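Local structure of farnesyl diphosphate synthase (Rhodobacter capsulatus, 3M0G) at residues 154-157 and 158-161; 173-176 and 177-181; 202-205 and 206-210; 96-99 and 100-104. The protein probably catalyses the magnesium-dependent condensation of isopentenyl diphosphate with farnesyl diphosphate or a shorter allylic partner to build longer isoprenoid diphosphates. All coordinates share one frame; numbering follows the deposited sequence.

The four are local contacts along helices and at their ends in one largely helical isoprenoid synthase fold. Contacts 1 and 2 lie on helices 149-159 and 168-194, which follow each other in the chain and meet where Asp-156 OD2 comes within 3.0 Å of Lys-178 CE. Contact 3, on helix 199-219, packs against contact 2 more lightly, with Thr-179 CG2 4.2 Å from Gly-209 O. Contact 4 stands apart, its nearest atoms about 13 Å from contact 1; its centre is 33 Å from that of contact 3, across the chain's centre. It follows the first aspartate-rich motif of the family, whereas the helix of contact 3 runs on into the second; together these motifs mark the active-site region.

Contact 1 (154-157 and 158-161); sequences ALDI and AAET
Ala-154 opens the series by accepting the N-H of Ala-158 at its carbonyl, Ala-158 N to Ala-154 O being 3.2 Å. Its methyl group points away from this turn and packs on Leu-109 of the second subunit. Leu-155 repeats the bond one step on, Ala-159 N lying 2.9 Å from Leu-155 O, while its isobutyl group turns outward to the neighbouring helix 168-194, against Arg-173 and Leu-174. Asp-156 does more. Its O accepts Glu-160 N at 3.2 Å. Glu-160 CG, beside its own backbone N (chi1 -68°), lies 3.2 Å from Asp-156 O, and the bend at chi2 then brings the carboxylate toward Asp-156. With CG swung away from the backbone N (chi1 -154°), the aspartate stretches along the helix until its OD1 stands 3.4 Å from Glu-160 OE2. The two carboxylates, their planes 60° apart, would repel each other, but Lys-240 forms salt bridges to both of these oxygens and probably offsets the repulsion. All this lies near the C-terminal end of helix 149-159 in the isoprenoid synthase fold. Glu-160 N, already bonded to Asp-156 O, also makes a weak bond to Ile-157 O at 3.3 Å. The side chain of Ile-157 packs on Met-86 and Asp-87, in the loop of the first aspartate-rich motif. A water donates to Ile-157 O at 2.6 Å and is hydrogen-bonded to Thr-161 OG1 at 2.5 Å.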
loop_
_atom_site.group_PDB
_atom_site.type_symbol
_atom_site.label_atom_id
_atom_site.label_comp_id
_atom_site.label_asym_id
_atom_site.label_seq_id
_atom_site.Cartn_x
_atom_site.Cartn_y
_atom_site.Cartn_z
ATOM N N ALA B 154 2.031 14.927 -4.097
ATOM C CA ALA B 154 2.295 15.269 -5.493
ATOM C C ALA B 154 2.036 16.747 -5.775
ATOM O O ALA B 154 2.772 17.384 -6.554
ATOM C CB ALA B 154 1.440 14.407 -6.387
ATOM N N LEU B 155 0.956 17.281 -5.221
ATOM C CA LEU B 155 0.705 18.718 -5.318
ATOM C C LEU B 155 1.815 19.536 -4.649
ATOM O O LEU B 155 2.218 20.593 -5.160
ATOM C CB LEU B 155 -0.665 19.085 -4.738
ATOM C CG LEU B 155 -1.891 18.620 -5.532
ATOM C CD1 LEU B 155 -3.113 18.675 -4.635
ATOM C CD2 LEU B 155 -2.120 19.396 -6.821
ATOM N N ASP B 156 2.314 19.036 -3.520
ATOM C CA ASP B 156 3.331 19.727 -2.730
ATOM C C ASP B 156 4.720 19.662 -3.349
ATOM O O ASP B 156 5.480 20.618 -3.243
ATOM C CB ASP B 156 3.365 19.211 -1.292
ATOM C CG ASP B 156 3.903 20.250 -0.307
ATOM O OD1 ASP B 156 4.156 21.415 -0.716
ATOM O OD2 ASP B 156 4.061 19.907 0.888
ATOM N N ILE B 157 5.041 18.549 -4.010
ATOM C CA ILE B 157 6.296 18.432 -4.771
ATOM C C ILE B 157 6.300 19.391 -5.964
ATOM O O ILE B 157 7.309 20.059 -6.232
ATOM C CB ILE B 157 6.573 16.957 -5.214
ATOM C CG1 ILE B 157 6.961 16.098 -4.004
ATOM C CG2 ILE B 157 7.640 16.880 -6.323
ATOM C CD1 ILE B 157 7.911 16.795 -3.008
ATOM N N ALA B 158 5.158 19.480 -6.649
ATOM C CA ALA B 158 4.993 20.409 -7.758
ATOM C C ALA B 158 5.048 21.863 -7.288
ATOM O O ALA B 158 5.602 22.721 -7.968
ATOM C CB ALA B 158 3.696 20.143 -8.498
ATOM N N ALA B 159 4.468 22.137 -6.125
ATOM C CA ALA B 159 4.495 23.479 -5.555
ATOM C C ALA B 159 5.918 23.981 -5.277
ATOM O O ALA B 159 6.182 25.170 -5.443
ATOM C CB ALA B 159 3.649 23.534 -4.277
ATOM N N GLU B 160 6.818 23.072 -4.881
ATOM C CA GLU B 160 8.193 23.408 -4.459
ATOM C C GLU B 160 9.053 24.029 -5.551
ATOM O O GLU B 160 10.051 24.702 -5.260
ATOM C CB GLU B 160 8.932 22.175 -3.920
ATOM C CG GLU B 160 8.404 21.612 -2.596
ATOM C CD GLU B 160 8.359 22.640 -1.464
ATOM O OE1 GLU B 160 9.308 23.449 -1.333
ATOM O OE2 GLU B 160 7.373 22.614 -0.693
ATOM N N THR B 161 8.666 23.755 -6.795
ATOM C CA THR B 161 9.307 24.280 -7.986
ATOM C C THR B 161 8.645 25.601 -8.379
ATOM O O THR B 161 9.254 26.666 -8.254
ATOM C CB THR B 161 9.187 23.271 -9.164
ATOM O OG1 THR B 161 10.049 22.153 -8.931
ATOM C CG2 THR B 161 9.560 23.911 -10.499
HETATM O O HOH W 1 8.983 19.969 -8.266
#

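Contact 2 (173-176 and 177-181); sequences RLQA and GKTGA
Gln-175 O is gripped by two backbone donors, Thr-179 N at 3.0 Å and Gly-180 N at 2.8 Å, the mark of a pi-type turn within helix 168-194. The turn falls in the Gly-Lys-Thr-Gly sequence of this prenyl synthase. Gly-180 N approaches in the plane of the carbonyl, whereas Thr-179 N comes in tilted 34° from it, so the two share one oxygen from different directions. Packing is tightest here: a beta carbon on Gly-180 would clash with Ala-176 O, and glycine avoids this. Thr-179 lies beside the Gln-175 side chain, pointing the same way, and both pack on Gln-213 of helix 199-219; Thr-179 also touches Phe-212. The opposite end of the contact is looser. Arg-173 is exposed, and its O receives only a weak bond from Gly-177 N at 3.4 Å; the methyl of Ala-176 is likewise on the exposed side. Between these extremes Lys-178 N bonds firmly to Leu-174 O at 2.8 Å, and Lys-178 CB lies 3.1 Å from the same Leu-174 O. From there the lysine chain, with CG anti to N (chi1 179°), leads away, its CD 4.3 Å from Leu-174 CD2.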
loop_
_atom_site.group_PDB
_atom_site.type_symbol
_atom_site.label_atom_id
_atom_site.label_comp_id
_atom_site.label_asym_id
_atom_site.label_seq_id
_atom_site.Cartn_x
_atom_site.Cartn_y
_atom_site.Cartn_z
ATOM N N ARG B 173 -6.391 22.667 -0.729
ATOM C CA ARG B 173 -6.508 21.382 -1.433
ATOM C C ARG B 173 -5.288 20.483 -1.181
ATOM O O ARG B 173 -5.419 19.277 -0.997
ATOM C CB ARG B 173 -6.670 21.629 -2.939
ATOM C CG ARG B 173 -6.931 20.365 -3.771
ATOM C CD ARG B 173 -7.100 20.673 -5.254
ATOM N NE ARG B 173 -5.866 21.145 -5.897
ATOM C CZ ARG B 173 -5.741 21.439 -7.191
ATOM N NH1 ARG B 173 -4.576 21.866 -7.669
ATOM N NH2 ARG B 173 -6.771 21.325 -8.029
ATOM N N LEU B 174 -4.108 21.081 -1.186
ATOM C CA LEU B 174 -2.849 20.365 -0.943
ATOM C C LEU B 174 -2.852 19.754 0.446
ATOM O O LEU B 174 -2.509 18.589 0.637
ATOM C CB LEU B 174 -1.699 21.355 -1.045
ATOM C CG LEU B 174 -0.244 20.915 -1.017
ATOM C CD1 LEU B 174 0.473 21.636 -2.159
ATOM C CD2 LEU B 174 0.377 21.245 0.316
ATOM N N GLN B 175 -3.243 20.577 1.412
ATOM C CA GLN B 175 -3.234 20.202 2.820
ATOM C C GLN B 175 -4.293 19.195 3.226
ATOM O O GLN B 175 -4.029 18.315 4.064
ATOM C CB GLN B 175 -3.242 21.440 3.702
ATOM C CG GLN B 175 -1.886 22.167 3.673
ATOM C CD GLN B 175 -0.689 21.237 3.921
ATOM O OE1 GLN B 175 -0.830 20.155 4.496
ATOM N NE2 GLN B 175 0.494 21.681 3.519
ATOM N N ALA B 176 -5.487 19.326 2.658
ATOM C CA ALA B 176 -6.512 18.311 2.816
ATOM C C ALA B 176 -6.037 16.890 2.408
ATOM O O ALA B 176 -6.245 15.913 3.123
ATOM C CB ALA B 176 -7.763 18.709 2.105
ATOM N N GLY B 177 -5.389 16.761 1.267
ATOM C CA GLY B 177 -4.811 15.455 0.935
ATOM C C GLY B 177 -3.570 15.086 1.734
ATOM O O GLY B 177 -3.506 13.993 2.292
ATOM N N LYS B 178 -2.622 16.019 1.841
ATOM C CA LYS B 178 -1.248 15.720 2.294
ATOM C C LYS B 178 -1.264 15.328 3.744
ATOM O O LYS B 178 -0.523 14.438 4.199
ATOM C CB LYS B 178 -0.343 16.937 2.146
ATOM C CG LYS B 178 1.085 16.688 2.626
ATOM C CD LYS B 178 2.033 17.824 2.299
ATOM C CE LYS B 178 3.485 17.348 2.280
ATOM N NZ LYS B 178 4.137 17.141 3.608
ATOM N N THR B 179 -2.115 16.013 4.470
ATOM C CA THR B 179 -2.134 15.878 5.907
ATOM C C THR B 179 -3.511 15.612 6.452
ATOM O O THR B 179 -3.658 14.872 7.455
ATOM C CB THR B 179 -1.505 17.150 6.498
ATOM O OG1 THR B 179 -0.077 17.002 6.466
ATOM C CG2 THR B 179 -1.966 17.424 7.914
ATOM N N GLY B 180 -4.506 16.227 5.814
ATOM C CA GLY B 180 -5.865 16.244 6.303
ATOM C C GLY B 180 -6.509 14.874 6.254
ATOM O O GLY B 180 -7.244 14.500 7.171
ATOM N N ALA B 181 -6.217 14.144 5.180
ATOM C CA ALA B 181 -6.867 12.866 4.891
ATOM C C ALA B 181 -6.542 11.796 5.932
ATOM O O ALA B 181 -7.465 11.118 6.435
ATOM C CB ALA B 181 -6.502 12.384 3.428
#

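Contact 3 (202-205 and 206-210); sequences TAYA and TALGL. Unlike the reference sequence in segment 202-205: Thr-202 (reference Ala).
A threonine side chain bonded back to the preceding turn of helix 199-219 sets this contact apart: Thr-206 OG1 donates to Thr-202 O at 2.7 Å. Thr-206 N donates to the same oxygen at 3.0 Å, and the two donors grip it from opposite faces of the carbonyl plane. The hydroxyl can reach back because it lies beside its own backbone N (chi1 -56°), and its bond holds the rotation of this exposed side chain. The Thr-202 hydroxyl is itself engaged, bonded to Arg-198 O one turn earlier. The helix is a long member of the isoprenoid synthase bundle, flanked by helices 168-194, 249-265 and 275-285, and its buried side carries Tyr-204 and Leu-208. These two lie alongside and point the same way. Leu-208 CD2 meets the outer end of the phenol ring obliquely, 3.6 Å from Tyr-204 CZ and 3.4 Å from Tyr-204 OH. The buried hydroxyl is satisfied beyond this pair, by a hydrogen bond with Leu-277 O, and Leu-208 goes on to cover Ala-281 and Val-284. Close by, Gly-209 N bonds to Ala-205 O at 2.7 Å, and the methyl of Ala-205 faces Ser-184 and Ala-187.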
loop_
_atom_site.group_PDB
_atom_site.type_symbol
_atom_site.label_atom_id
_atom_site.label_comp_id
_atom_site.label_asym_id
_atom_site.label_seq_id
_atom_site.Cartn_x
_atom_site.Cartn_y
_atom_site.Cartn_z
ATOM N N THR B 202 -15.664 13.009 11.328
ATOM C CA THR B 202 -15.198 13.552 10.027
ATOM C C THR B 202 -15.111 15.094 10.027
ATOM O O THR B 202 -14.169 15.684 9.477
ATOM C CB THR B 202 -16.096 13.053 8.860
ATOM O OG1 THR B 202 -16.113 11.624 8.856
ATOM C CG2 THR B 202 -15.579 13.536 7.503
ATOM N N ALA B 203 -16.080 15.744 10.660
ATOM C CA ALA B 203 -16.134 17.204 10.710
ATOM C C ALA B 203 -15.048 17.751 11.637
ATOM O O ALA B 203 -14.354 18.708 11.293
ATOM C CB ALA B 203 -17.541 17.686 11.139
ATOM N N TYR B 204 -14.948 17.141 12.819
ATOM C CA TYR B 204 -13.859 17.335 13.778
ATOM C C TYR B 204 -12.498 17.297 13.087
ATOM O O TYR B 204 -11.675 18.199 13.244
ATOM C CB TYR B 204 -13.938 16.258 14.873
ATOM C CG TYR B 204 -12.711 16.134 15.769
ATOM C CD1 TYR B 204 -12.475 17.046 16.816
ATOM C CD2 TYR B 204 -11.791 15.100 15.579
ATOM C CE1 TYR B 204 -11.337 16.930 17.634
ATOM C CE2 TYR B 204 -10.651 14.974 16.392
ATOM C CZ TYR B 204 -10.434 15.879 17.414
ATOM O OH TYR B 204 -9.313 15.753 18.213
ATOM N N ALA B 205 -12.287 16.254 12.306
ATOM C CA ALA B 205 -11.002 15.995 11.653
ATOM C C ALA B 205 -10.659 16.975 10.523
ATOM O O ALA B 205 -9.507 17.374 10.378
ATOM C CB ALA B 205 -10.988 14.553 11.145
ATOM N N THR B 206 -11.670 17.356 9.743
ATOM C CA THR B 206 -11.541 18.363 8.690
ATOM C C THR B 206 -11.028 19.680 9.304
ATOM O O THR B 206 -10.096 20.297 8.775
ATOM C CB THR B 206 -12.911 18.608 7.973
ATOM O OG1 THR B 206 -13.427 17.372 7.461
ATOM C CG2 THR B 206 -12.772 19.602 6.833
ATOM N N ALA B 207 -11.615 20.089 10.435
ATOM C CA ALA B 207 -11.178 21.309 11.131
ATOM C C ALA B 207 -9.819 21.143 11.812
ATOM O O ALA B 207 -8.944 22.004 11.657
ATOM C CB ALA B 207 -12.230 21.805 12.109
ATOM N N LEU B 208 -9.651 20.042 12.552
ATOM C CA LEU B 208 -8.372 19.687 13.181
ATOM C C LEU B 208 -7.187 19.595 12.201
ATOM O O LEU B 208 -6.078 20.060 12.512
ATOM C CB LEU B 208 -8.501 18.376 13.984
ATOM C CG LEU B 208 -7.229 17.823 14.653
ATOM C CD1 LEU B 208 -6.615 18.839 15.613
ATOM C CD2 LEU B 208 -7.480 16.494 15.386
ATOM N N GLY B 209 -7.421 18.992 11.038
ATOM C CA GLY B 209 -6.385 18.796 10.045
ATOM C C GLY B 209 -5.839 20.105 9.511
ATOM O O GLY B 209 -4.625 20.276 9.359
ATOM N N LEU B 210 -6.738 21.039 9.233
ATOM C CA LEU B 210 -6.303 22.360 8.795
ATOM C C LEU B 210 -5.646 23.182 9.919
ATOM O O LEU B 210 -4.630 23.830 9.687
ATOM C CB LEU B 210 -7.446 23.112 8.114
ATOM C CG LEU B 210 -7.142 24.487 7.500
ATOM C CD1 LEU B 210 -5.929 24.462 6.599
ATOM C CD2 LEU B 210 -8.382 24.985 6.768
#

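Contact 4 (96-99 and 100-104); sequences PTVH and KKWDD. Unlike the reference sequence in segment 100-104: Lys-100 (reference Arg), Asp-104 (reference Glu).
His-99 folds its imidazole back over the start of Lys-100, CG lying between the backbone N and the carbonyl carbon (chi1 87°). From the root outward, CB has Asp-104 OD1 at 3.5 Å, and CG has Lys-100 N over the ring face at 3.3 Å. ND1 lies 3.7 Å from Lys-100 N. CD2 comes 3.3 Å from Asp-104 OD1, the carboxylate plane standing 54° from the ring. At the far end the lysine chain, bent at chi2 and chi3, follows the ring: Lys-100 CG lies 3.8 Å from His-99 CE1 and Lys-100 CD 3.6 Å from His-99 NE2. Lys-100 CG sits 21° off the ring normal, 3.9 Å from the centroid, a CH-pi contact. An alanine in place of the histidine would strip the Lys-100 methylenes of their support, and that chain would probably be freer to swing. Trp-102 N, donating to Val-98 O at 2.8 Å, closes the turn. Thr-97 stands at the N-cap position, its hydroxyl hydrogen-bonded to Asp-89 O, and Asp-103 N-caps the next helix, its OD1 also bonding Thr-106 OG1. The whole is a short helix, 98-101, joining the hairpin after the first aspartate-rich motif to helix 104-121 of the prenyl synthase fold.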
loop_
_atom_site.group_PDB
_atom_site.type_symbol
_atom_site.label_atom_id
_atom_site.label_comp_id
_atom_site.label_asym_id
_atom_site.label_seq_id
_atom_site.Cartn_x
_atom_site.Cartn_y
_atom_site.Cartn_z
ATOM N N PRO B 96 19.681 10.196 11.742
ATOM C CA PRO B 96 19.772 9.951 10.296
ATOM C C PRO B 96 18.490 9.336 9.740
ATOM O O PRO B 96 17.811 8.563 10.436
ATOM C CB PRO B 96 20.907 8.940 10.184
ATOM C CG PRO B 96 21.729 9.153 11.435
ATOM C CD PRO B 96 20.732 9.470 12.487
ATOM N N THR B 97 18.156 9.677 8.504
ATOM C CA THR B 97 16.940 9.149 7.895
ATOM C C THR B 97 17.199 7.740 7.397
ATOM O O THR B 97 18.336 7.255 7.446
ATOM C CB THR B 97 16.415 10.048 6.746
ATOM O OG1 THR B 97 17.495 10.381 5.866
ATOM C CG2 THR B 97 15.789 11.319 7.308
ATOM N N VAL B 98 16.149 7.063 6.938
ATOM C CA VAL B 98 16.311 5.677 6.491
ATOM C C VAL B 98 17.238 5.607 5.288
ATOM O O VAL B 98 18.135 4.764 5.238
ATOM C CB VAL B 98 14.981 5.002 6.178
ATOM C CG1 VAL B 98 15.213 3.693 5.410
ATOM C CG2 VAL B 98 14.227 4.733 7.471
ATOM N N HIS B 99 17.014 6.497 4.325
ATOM C CA HIS B 99 17.797 6.504 3.097
ATOM C C HIS B 99 19.276 6.870 3.376
ATOM O O HIS B 99 20.161 6.426 2.655
ATOM C CB HIS B 99 17.152 7.392 2.035
ATOM C CG HIS B 99 17.554 8.830 2.113
ATOM N ND1 HIS B 99 16.866 9.759 2.862
ATOM C CD2 HIS B 99 18.567 9.500 1.519
ATOM C CE1 HIS B 99 17.448 10.938 2.736
ATOM N NE2 HIS B 99 18.481 10.806 1.925
ATOM N N LYS B 100 19.528 7.649 4.424
ATOM C CA LYS B 100 20.907 7.937 4.859
ATOM C C LYS B 100 21.557 6.788 5.635
ATOM O O LYS B 100 22.735 6.524 5.462
ATOM C CB LYS B 100 20.985 9.232 5.683
ATOM C CG LYS B 100 20.568 10.476 4.921
ATOM C CD LYS B 100 21.526 10.787 3.774
ATOM C CE LYS B 100 22.722 11.595 4.272
ATOM N NZ LYS B 100 23.388 12.341 3.166
ATOM N N LYS B 101 20.796 6.128 6.503
ATOM C CA LYS B 101 21.321 5.026 7.329
ATOM C C LYS B 101 21.488 3.716 6.542
ATOM O O LYS B 101 22.392 2.921 6.831
ATOM C CB LYS B 101 20.452 4.837 8.585
ATOM C CG LYS B 101 20.954 3.779 9.576
ATOM C CD LYS B 101 20.184 3.815 10.893
ATOM C CE LYS B 101 20.550 2.630 11.788
ATOM N NZ LYS B 101 21.924 2.743 12.378
ATOM N N TRP B 102 20.629 3.478 5.554
ATOM C CA TRP B 102 20.846 2.347 4.649
ATOM C C TRP B 102 21.246 2.853 3.249
ATOM O O TRP B 102 22.409 3.197 3.011
ATOM C CB TRP B 102 19.624 1.416 4.647
ATOM C CG TRP B 102 19.477 0.601 5.932
ATOM C CD1 TRP B 102 19.948 -0.665 6.157
ATOM C CD2 TRP B 102 18.855 1.018 7.165
ATOM N NE1 TRP B 102 19.638 -1.068 7.438
ATOM C CE2 TRP B 102 18.970 -0.055 8.077
ATOM C CE3 TRP B 102 18.202 2.186 7.578
ATOM C CZ2 TRP B 102 18.450 0.005 9.383
ATOM C CZ3 TRP B 102 17.679 2.245 8.884
ATOM C CH2 TRP B 102 17.823 1.160 9.768
ATOM N N ASP B 103 20.294 2.906 2.330
ATOM C CA ASP B 103 20.479 3.600 1.060
ATOM C C ASP B 103 19.109 3.933 0.472
ATOM O O ASP B 103 18.088 3.645 1.106
ATOM C CB ASP B 103 21.373 2.799 0.087
ATOM C CG ASP B 103 20.915 1.353 -0.113
ATOM O OD1 ASP B 103 19.729 1.042 0.113
ATOM O OD2 ASP B 103 21.753 0.527 -0.549
ATOM N N ASP B 104 19.085 4.553 -0.708
ATOM C CA ASP B 104 17.825 4.924 -1.365
ATOM C C ASP B 104 16.943 3.707 -1.692
ATOM O O ASP B 104 15.725 3.744 -1.491
ATOM C CB ASP B 104 18.087 5.755 -2.629
ATOM C CG ASP B 104 18.457 7.195 -2.323
ATOM O OD1 ASP B 104 18.602 7.550 -1.149
ATOM O OD2 ASP B 104 18.623 7.978 -3.281
#